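Local coordinates for protein nitrate reductase (Ulva prolifera, PDB 5YLY) that carries, in this FAD-containing cytochrome b5 reductase domain, the flavin of an enzyme that takes the first step of nitrate assimilation, probably passing electrons from NADH toward nitrate, at residues A[152-156]-A[157-161]; A[206-209]-A[210-213]; A[276-280]-A[281-285]. All blocks are in the same frame, centred on the assembly; numbering follows the deposited sequence.

Interaction 1 of 3, residues A[152-156]-A[157-161]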
loop_
_atom_site.group_PDB
_atom_site.type_symbol
_atom_site.label_atom_id
_atom_site.label_comp_id
_atom_site.label_asym_id
_atom_site.label_seq_id
_atom_site.Cartn_x
_atom_site.Cartn_y
_atom_site.Cartn_z
ATOM N N HIS A 152 17.783 3.517 -5.334
ATOM C CA HIS A 152 17.782 4.979 -5.245
ATOM C C HIS A 152 16.389 5.530 -5.076
ATOM O O HIS A 152 15.433 5.022 -5.684
ATOM C CB HIS A 152 18.447 5.615 -6.494
ATOM C CG HIS A 152 18.680 7.103 -6.396
ATOM N ND1 HIS A 152 17.720 8.010 -6.808
ATOM C CD2 HIS A 152 19.752 7.786 -5.926
ATOM C CE1 HIS A 152 18.227 9.213 -6.566
ATOM N NE2 HIS A 152 19.449 9.130 -6.042
ATOM N N TYR A 153 16.282 6.599 -4.277
ATOM C CA TYR A 153 14.994 7.265 -4.069
ATOM C C TYR A 153 15.148 8.787 -4.003
ATOM O O TYR A 153 16.244 9.327 -3.783
ATOM C CB TYR A 153 14.253 6.724 -2.812
ATOM C CG TYR A 153 14.859 7.197 -1.502
ATOM C CD1 TYR A 153 15.918 6.511 -0.914
ATOM C CD2 TYR A 153 14.391 8.350 -0.869
ATOM C CE1 TYR A 153 16.513 6.971 0.260
ATOM C CE2 TYR A 153 14.975 8.815 0.308
ATOM C CZ TYR A 153 16.037 8.122 0.869
ATOM O OH TYR A 153 16.599 8.560 2.048
ATOM N N LYS A 154 14.016 9.469 -4.145
ATOM C CA LYS A 154 13.905 10.914 -3.990
ATOM C C LYS A 154 12.787 11.086 -2.961
ATOM O O LYS A 154 11.791 10.360 -3.018
ATOM C CB LYS A 154 13.456 11.598 -5.299
ATOM C CG LYS A 154 14.386 11.483 -6.497
ATOM C CD LYS A 154 13.648 11.915 -7.748
ATOM C CE LYS A 154 14.545 12.063 -8.938
ATOM N NZ LYS A 154 13.733 12.343 -10.149
ATOM N N ASN A 155 12.967 11.990 -1.999
ATOM C CA ASN A 155 11.946 12.317 -1.001
ATOM C C ASN A 155 11.901 13.837 -0.988
ATOM O O ASN A 155 12.874 14.471 -0.561
ATOM C CB ASN A 155 12.284 11.770 0.383
ATOM C CG ASN A 155 11.137 11.923 1.350
ATOM O OD1 ASN A 155 9.959 11.799 0.992
ATOM N ND2 ASN A 155 11.450 12.128 2.603
ATOM N N HIS A 156 10.820 14.416 -1.540
ATOM C CA HIS A 156 10.685 15.859 -1.748
ATOM C C HIS A 156 11.879 16.297 -2.622
ATOM O O HIS A 156 12.019 15.807 -3.749
ATOM C CB HIS A 156 10.565 16.654 -0.421
ATOM C CG HIS A 156 9.333 16.344 0.376
ATOM N ND1 HIS A 156 9.376 15.481 1.457
ATOM C CD2 HIS A 156 8.066 16.805 0.237
ATOM C CE1 HIS A 156 8.138 15.433 1.934
ATOM N NE2 HIS A 156 7.315 16.209 1.228
ATOM N N LYS A 157 12.773 17.135 -2.071
ATOM C CA LYS A 157 13.959 17.677 -2.743
ATOM C C LYS A 157 15.229 16.867 -2.497
ATOM O O LYS A 157 16.215 17.060 -3.223
ATOM C CB LYS A 157 14.171 19.140 -2.337
ATOM C CG LYS A 157 12.983 20.027 -2.649
ATOM C CD LYS A 157 12.812 20.258 -4.156
ATOM C CE LYS A 157 11.989 21.481 -4.453
ATOM N NZ LYS A 157 12.790 22.728 -4.306
ATOM N N LEU A 158 15.214 15.969 -1.482
ATOM C CA LEU A 158 16.338 15.104 -1.112
ATOM C C LEU A 158 16.405 13.862 -2.001
ATOM O O LEU A 158 15.372 13.338 -2.411
ATOM C CB LEU A 158 16.253 14.679 0.363
ATOM C CG LEU A 158 16.303 15.788 1.431
ATOM C CD1 LEU A 158 15.623 15.327 2.720
ATOM C CD2 LEU A 158 17.735 16.223 1.719
ATOM N N GLU A 159 17.626 13.401 -2.289
ATOM C CA GLU A 159 17.921 12.227 -3.113
ATOM C C GLU A 159 18.937 11.347 -2.376
ATOM O O GLU A 159 19.814 11.883 -1.700
ATOM C CB GLU A 159 18.520 12.689 -4.455
ATOM C CG GLU A 159 17.499 12.713 -5.570
ATOM C CD GLU A 159 17.986 13.163 -6.931
ATOM O OE1 GLU A 159 17.690 14.317 -7.314
ATOM O OE2 GLU A 159 18.602 12.337 -7.646
ATOM N N SER A 160 18.851 10.004 -2.514
ATOM C CA SER A 160 19.818 9.114 -1.859
ATOM C C SER A 160 19.827 7.705 -2.372
ATOM O O SER A 160 18.802 7.211 -2.849
ATOM C CB SER A 160 19.606 9.078 -0.347
ATOM O OG SER A 160 20.522 8.185 0.266
ATOM N N GLU A 161 20.982 7.032 -2.213
ATOM C CA GLU A 161 21.093 5.615 -2.532
ATOM C C GLU A 161 20.497 4.873 -1.345
ATOM O O GLU A 161 20.434 5.401 -0.227
ATOM C CB GLU A 161 22.559 5.185 -2.744
ATOM C CG GLU A 161 23.125 5.551 -4.107
ATOM C CD GLU A 161 24.605 5.247 -4.254
ATOM O OE1 GLU A 161 25.406 5.758 -3.434
ATOM O OE2 GLU A 161 24.965 4.495 -5.188
HETATM O O HOH W 1 14.879 14.792 -4.872
#

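Interaction 2 of 3, residues A[206-209]-A[210-213]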
loop_
_atom_site.group_PDB
_atom_site.type_symbol
_atom_site.label_atom_id
_atom_site.label_comp_id
_atom_site.label_asym_id
_atom_site.label_seq_id
_atom_site.Cartn_x
_atom_site.Cartn_y
_atom_site.Cartn_z
ATOM N N ILE A 206 -6.046 -9.251 7.110
ATOM C CA ILE A 206 -4.779 -9.165 6.369
ATOM C C ILE A 206 -5.099 -9.138 4.879
ATOM O O ILE A 206 -5.746 -10.061 4.386
ATOM C CB ILE A 206 -3.818 -10.346 6.717
ATOM C CG1 ILE A 206 -3.478 -10.394 8.228
ATOM C CG2 ILE A 206 -2.534 -10.277 5.889
ATOM C CD1 ILE A 206 -2.827 -11.730 8.678
ATOM N N LEU A 207 -4.660 -8.086 4.174
ATOM C CA LEU A 207 -4.860 -7.998 2.736
ATOM C C LEU A 207 -3.719 -8.711 2.006
ATOM O O LEU A 207 -2.575 -8.667 2.452
ATOM C CB LEU A 207 -4.880 -6.521 2.265
ATOM C CG LEU A 207 -6.086 -5.671 2.673
ATOM C CD1 LEU A 207 -5.852 -4.194 2.314
ATOM C CD2 LEU A 207 -7.366 -6.159 2.000
ATOM N N LEU A 208 -4.036 -9.320 0.852
ATOM C CA LEU A 208 -3.073 -9.924 -0.085
ATOM C C LEU A 208 -2.101 -10.903 0.586
ATOM O O LEU A 208 -0.930 -10.993 0.182
ATOM C CB LEU A 208 -2.301 -8.785 -0.819
ATOM C CG LEU A 208 -3.160 -7.837 -1.676
ATOM C CD1 LEU A 208 -2.433 -6.522 -1.934
ATOM C CD2 LEU A 208 -3.575 -8.519 -2.994
ATOM N N ARG A 209 -2.590 -11.646 1.583
ATOM C CA ARG A 209 -1.722 -12.605 2.289
ATOM C C ARG A 209 -1.128 -13.666 1.343
ATOM O O ARG A 209 0.086 -13.861 1.409
ATOM C CB ARG A 209 -2.421 -13.259 3.477
ATOM C CG ARG A 209 -1.421 -13.995 4.373
ATOM C CD ARG A 209 -2.145 -14.479 5.597
ATOM N NE ARG A 209 -1.276 -15.258 6.469
ATOM C CZ ARG A 209 -1.721 -15.883 7.545
ATOM N NH1 ARG A 209 -3.005 -15.825 7.870
ATOM N NH2 ARG A 209 -0.886 -16.575 8.310
ATOM N N PRO A 210 -1.911 -14.333 0.442
ATOM C CA PRO A 210 -1.292 -15.323 -0.472
ATOM C C PRO A 210 -0.185 -14.693 -1.322
ATOM O O PRO A 210 0.878 -15.288 -1.493
ATOM C CB PRO A 210 -2.481 -15.788 -1.324
ATOM C CG PRO A 210 -3.666 -15.649 -0.389
ATOM C CD PRO A 210 -3.375 -14.282 0.227
ATOM N N GLU A 211 -0.419 -13.471 -1.807
ATOM C CA GLU A 211 0.535 -12.730 -2.647
ATOM C C GLU A 211 1.788 -12.388 -1.883
ATOM O O GLU A 211 2.884 -12.551 -2.419
ATOM C CB GLU A 211 -0.080 -11.457 -3.228
ATOM C CG GLU A 211 -1.139 -11.740 -4.280
ATOM C CD GLU A 211 -2.519 -12.143 -3.785
ATOM O OE1 GLU A 211 -2.769 -12.160 -2.558
ATOM O OE2 GLU A 211 -3.363 -12.457 -4.650
ATOM N N LEU A 212 1.635 -11.926 -0.629
ATOM C CA LEU A 212 2.783 -11.611 0.221
ATOM C C LEU A 212 3.587 -12.864 0.499
ATOM O O LEU A 212 4.819 -12.847 0.372
ATOM C CB LEU A 212 2.341 -10.964 1.536
ATOM C CG LEU A 212 1.775 -9.528 1.440
ATOM C CD1 LEU A 212 1.184 -9.103 2.794
ATOM C CD2 LEU A 212 2.855 -8.539 0.971
ATOM N N GLU A 213 2.907 -13.956 0.881
ATOM C CA GLU A 213 3.604 -15.220 1.128
ATOM C C GLU A 213 4.350 -15.724 -0.123
ATOM O O GLU A 213 5.471 -16.202 0.004
ATOM C CB GLU A 213 2.664 -16.276 1.709
ATOM C CG GLU A 213 2.305 -15.942 3.162
ATOM C CD GLU A 213 3.508 -15.771 4.079
ATOM O OE1 GLU A 213 4.210 -16.779 4.313
ATOM O OE2 GLU A 213 3.824 -14.618 4.458
#

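Interaction 3 of 3, residues A[276-280]-A[281-285]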
loop_
_atom_site.group_PDB
_atom_site.type_symbol
_atom_site.label_atom_id
_atom_site.label_comp_id
_atom_site.label_asym_id
_atom_site.label_seq_id
_atom_site.Cartn_x
_atom_site.Cartn_y
_atom_site.Cartn_z
ATOM N N PRO A 276 8.208 6.093 17.544
ATOM C CA PRO A 276 9.012 6.008 18.773
ATOM C C PRO A 276 10.016 4.845 18.774
ATOM O O PRO A 276 11.163 5.009 19.202
ATOM C CB PRO A 276 7.952 5.870 19.872
ATOM C CG PRO A 276 6.733 6.506 19.302
ATOM C CD PRO A 276 6.762 6.071 17.863
ATOM N N ASN A 277 9.579 3.686 18.279
ATOM C CA ASN A 277 10.374 2.464 18.211
ATOM C C ASN A 277 11.430 2.509 17.101
ATOM O O ASN A 277 12.554 2.058 17.326
ATOM C CB ASN A 277 9.450 1.246 18.127
ATOM C CG ASN A 277 8.720 1.046 19.443
ATOM O OD1 ASN A 277 9.326 1.056 20.514
ATOM N ND2 ASN A 277 7.398 0.982 19.416
ATOM N N LEU A 278 11.102 3.090 15.921
ATOM C CA LEU A 278 12.098 3.253 14.850
ATOM C C LEU A 278 13.177 4.251 15.313
ATOM O O LEU A 278 14.369 4.045 15.049
ATOM C CB LEU A 278 11.458 3.741 13.545
ATOM C CG LEU A 278 10.513 2.769 12.850
ATOM C CD1 LEU A 278 9.699 3.482 11.791
ATOM C CD2 LEU A 278 11.270 1.608 12.197
ATOM N N GLU A 279 12.763 5.318 16.026
ATOM C CA GLU A 279 13.682 6.323 16.553
ATOM C C GLU A 279 14.702 5.655 17.500
ATOM O O GLU A 279 15.896 5.978 17.453
ATOM C CB GLU A 279 12.916 7.438 17.275
ATOM C CG GLU A 279 13.530 8.823 17.100
ATOM C CD GLU A 279 13.048 9.633 15.904
ATOM O OE1 GLU A 279 13.423 10.825 15.812
ATOM O OE2 GLU A 279 12.294 9.088 15.066
ATOM N N LYS A 280 14.236 4.660 18.290
ATOM C CA LYS A 280 15.091 3.885 19.191
ATOM C C LYS A 280 16.034 2.973 18.400
ATOM O O LYS A 280 17.136 2.686 18.879
ATOM C CB LYS A 280 14.241 3.079 20.175
ATOM C CG LYS A 280 13.693 3.927 21.316
ATOM C CD LYS A 280 12.723 3.142 22.162
ATOM C CE LYS A 280 12.262 3.929 23.361
ATOM N NZ LYS A 280 11.195 3.198 24.093
ATOM N N MET A 281 15.621 2.556 17.171
ATOM C CA MET A 281 16.447 1.707 16.296
ATOM C C MET A 281 17.428 2.501 15.418
ATOM O O MET A 281 18.106 1.912 14.560
ATOM C CB MET A 281 15.579 0.770 15.461
ATOM C CG MET A 281 14.975 -0.334 16.283
ATOM S SD MET A 281 13.800 -1.298 15.306
ATOM C CE MET A 281 14.926 -2.359 14.397
ATOM N N GLY A 282 17.486 3.819 15.638
ATOM C CA GLY A 282 18.390 4.724 14.930
ATOM C C GLY A 282 17.800 5.560 13.809
ATOM O O GLY A 282 18.526 6.331 13.184
ATOM N N PHE A 283 16.510 5.389 13.505
ATOM C CA PHE A 283 15.874 6.146 12.430
ATOM C C PHE A 283 15.503 7.568 12.860
ATOM O O PHE A 283 15.485 7.876 14.051
ATOM C CB PHE A 283 14.680 5.375 11.827
ATOM C CG PHE A 283 15.121 4.077 11.191
ATOM C CD1 PHE A 283 15.572 4.046 9.874
ATOM C CD2 PHE A 283 15.091 2.885 11.910
ATOM C CE1 PHE A 283 15.999 2.850 9.290
ATOM C CE2 PHE A 283 15.504 1.688 11.323
ATOM C CZ PHE A 283 15.963 1.680 10.014
ATOM N N GLU A 284 15.255 8.441 11.872
ATOM C CA GLU A 284 14.938 9.852 12.069
ATOM C C GLU A 284 13.681 10.200 11.260
ATOM O O GLU A 284 13.694 10.105 10.030
ATOM C CB GLU A 284 16.139 10.691 11.605
ATOM C CG GLU A 284 16.167 12.124 12.099
ATOM C CD GLU A 284 17.317 12.951 11.546
ATOM O OE1 GLU A 284 18.259 12.362 10.964
ATOM O OE2 GLU A 284 17.252 14.196 11.658
ATOM N N LYS A 285 12.601 10.597 11.958
ATOM C CA LYS A 285 11.327 10.981 11.347
ATOM C C LYS A 285 11.512 12.066 10.280
ATOM O O LYS A 285 12.162 13.074 10.539
ATOM C CB LYS A 285 10.312 11.434 12.412
ATOM C CG LYS A 285 8.877 11.452 11.876
ATOM C CD LYS A 285 7.916 12.226 12.749
ATOM C CE LYS A 285 6.582 12.374 12.055
ATOM N NZ LYS A 285 5.675 13.305 12.776
#

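Interaction 1 of 3, residues A[152-156]-A[157-161]
H152 to N155 pair with L158 to E161 in a tight antiparallel beta hairpin, closed by a type II' turn from N155 to L158, that forms two of three strands in a small sheet joining the flavin and nucleotide parts of the domain. Two hydrogen-bonded pairs hold the ladder. Y153 and S160 exchange reciprocal backbone bonds, while N155 N reaches L158 O at 2.8 Å and N155 O accepts from L158 N across the turn. The latter is the more bent, with an N-H...O angle of 138°.

On the face carrying H152, K154, E159 and E161, the E159 carboxylate comes to the edge of the H152 imidazole, with E159 OE2 3.3 Å from H152 CE1 and the two planes almost perpendicular. S160 O lies over one face of the ring, 3.3 Å from H152 CD2. K154 and E159 run alongside each other, meeting through aliphatic carbons, CG to CG at 3.5 Å; the ammonium and carboxylate themselves stay apart. On the other face, Y153 has its ring carbon CE1 3.8 Å from S160 CB. Its CG sits between backbone N and carbonyl carbon (chi1 74°), a setting that swings the ring toward the partner strand.

Strand 145-149 flanks strand 152-155 on the side away from 158-161. From it D148 hydrogen-bonds H152 ND1, and H144, just before it, hydrogen-bonds N155 OD1; Y153 and N155 also touch I290 of strand 289-291.

Interaction 2 of 3, residues A[206-209]-A[210-213]
Backbone hydrogen bonds join L208 and R209 to the first turn of helix 209-218. L208 O accepts from L212 N at 2.8 Å and R209 O from E213 N at 2.9 Å, the latter nearly straight at 174°; both are i to i+4 bonds that set the helical repeat from its first residues.

Side-chain packing accompanies these bonds. The E211 chain folds back at chi2 (79°), which brings its carboxylate toward the chain before the helix: E211 OE1 lies 3.3 Å from L208 CA and 3.8 Å from L208 CD2, the two side chains crossing at an angle. L212 lies against the carbonyls leading into the helix, with its CG 3.3 Å from L208 O and its CD1 3.8 Å from L207 O. The helix follows strand 193-200 in the NAD-binding domain, whose central parallel sheet is flanked by helices. L208 is the N-cap residue, and its side chain turns to L174 and Y178 of helix 174-185, close also to T175 and V105, two likely FAD-binding residues, while the L207 side chain comes within about 5 Å of the bound FAD.

R209 and E213 have their polar partners outside this stretch. The extended R209 chain, CG anti to backbone N (chi1 -167°), carries its guanidinium to a salt bridge with E203 and a cation-pi contact with Y227, the tyrosine whose hydroxyl is hydrogen-bonded to E213 OE2.

Interaction 3 of 3, residues A[276-280]-A[281-285]
Backbone hydrogen bonds from G282 and F283 back to E279 and L278 close helix 267-280 in a Schellman motif. F283 N reaches back to L278 O at 3.0 Å, an i+5 to i bond, while G282 N binds E279 O at 3.2 Å, an i+3 to i bond; together with the positive phi of G282, such bonds back into the last turn mark the motif. M281 N makes two weak bonds, to N277 O and L278 O, so L278 O receives one firm bond and one weak one. G282 takes positive phi (102°), where a CB would press against the preceding carbonyl oxygen; glycine fits this reversal of the chain.

Apolar contact follows the same turn. L278 and F283 pack across each other, CB to CB at 4.0 Å, the hydrophobic contact between C3 and C'' that often accompanies this motif. With CG beside the backbone N (chi1 -63°), the F283 ring presents its edge to L278 O, which lies in the ring plane 3.4 Å from F283 CD2.

A polar side chain makes the remaining link. E279 bends at chi2 (90°), bringing its carboxylate along the outgoing chain, where E279 OE2 accepts a long, weak bond from K285 N. Beside it, the CA of E279 points its hydrogen almost directly at F283 O, a CA-H...O contact of 3.5 Å between CA and O.

L278 and F283 both face the parallel sheet, touching S261 of strand 259-264 and S289 of strand 289-291, while N277 and M281 meet C248 of helix 245-251; beyond K285 the chain continues toward strand 289-291.

The three contacts follow in series along the chain: a hairpin turn, a helix start and a helix end. Interaction 1 comes first, before strand 164-170 opens the parallel sheet against which the helices of interactions 2 and 3 pack. Interaction 2 begins helix 209-218 near the FAD, and interaction 3 leads helix 267-280 toward strand 289-291 of that sheet. Interactions 1 and 2 lie on opposite sides of the chain's centre, their centres 29 Å apart; those of 1 and 3 are 19 Å apart, those of 2 and 3 27 Å. None touches another, yet I290 meets the hairpin, so the strand following interaction 3 brings the parallel sheet into contact with it.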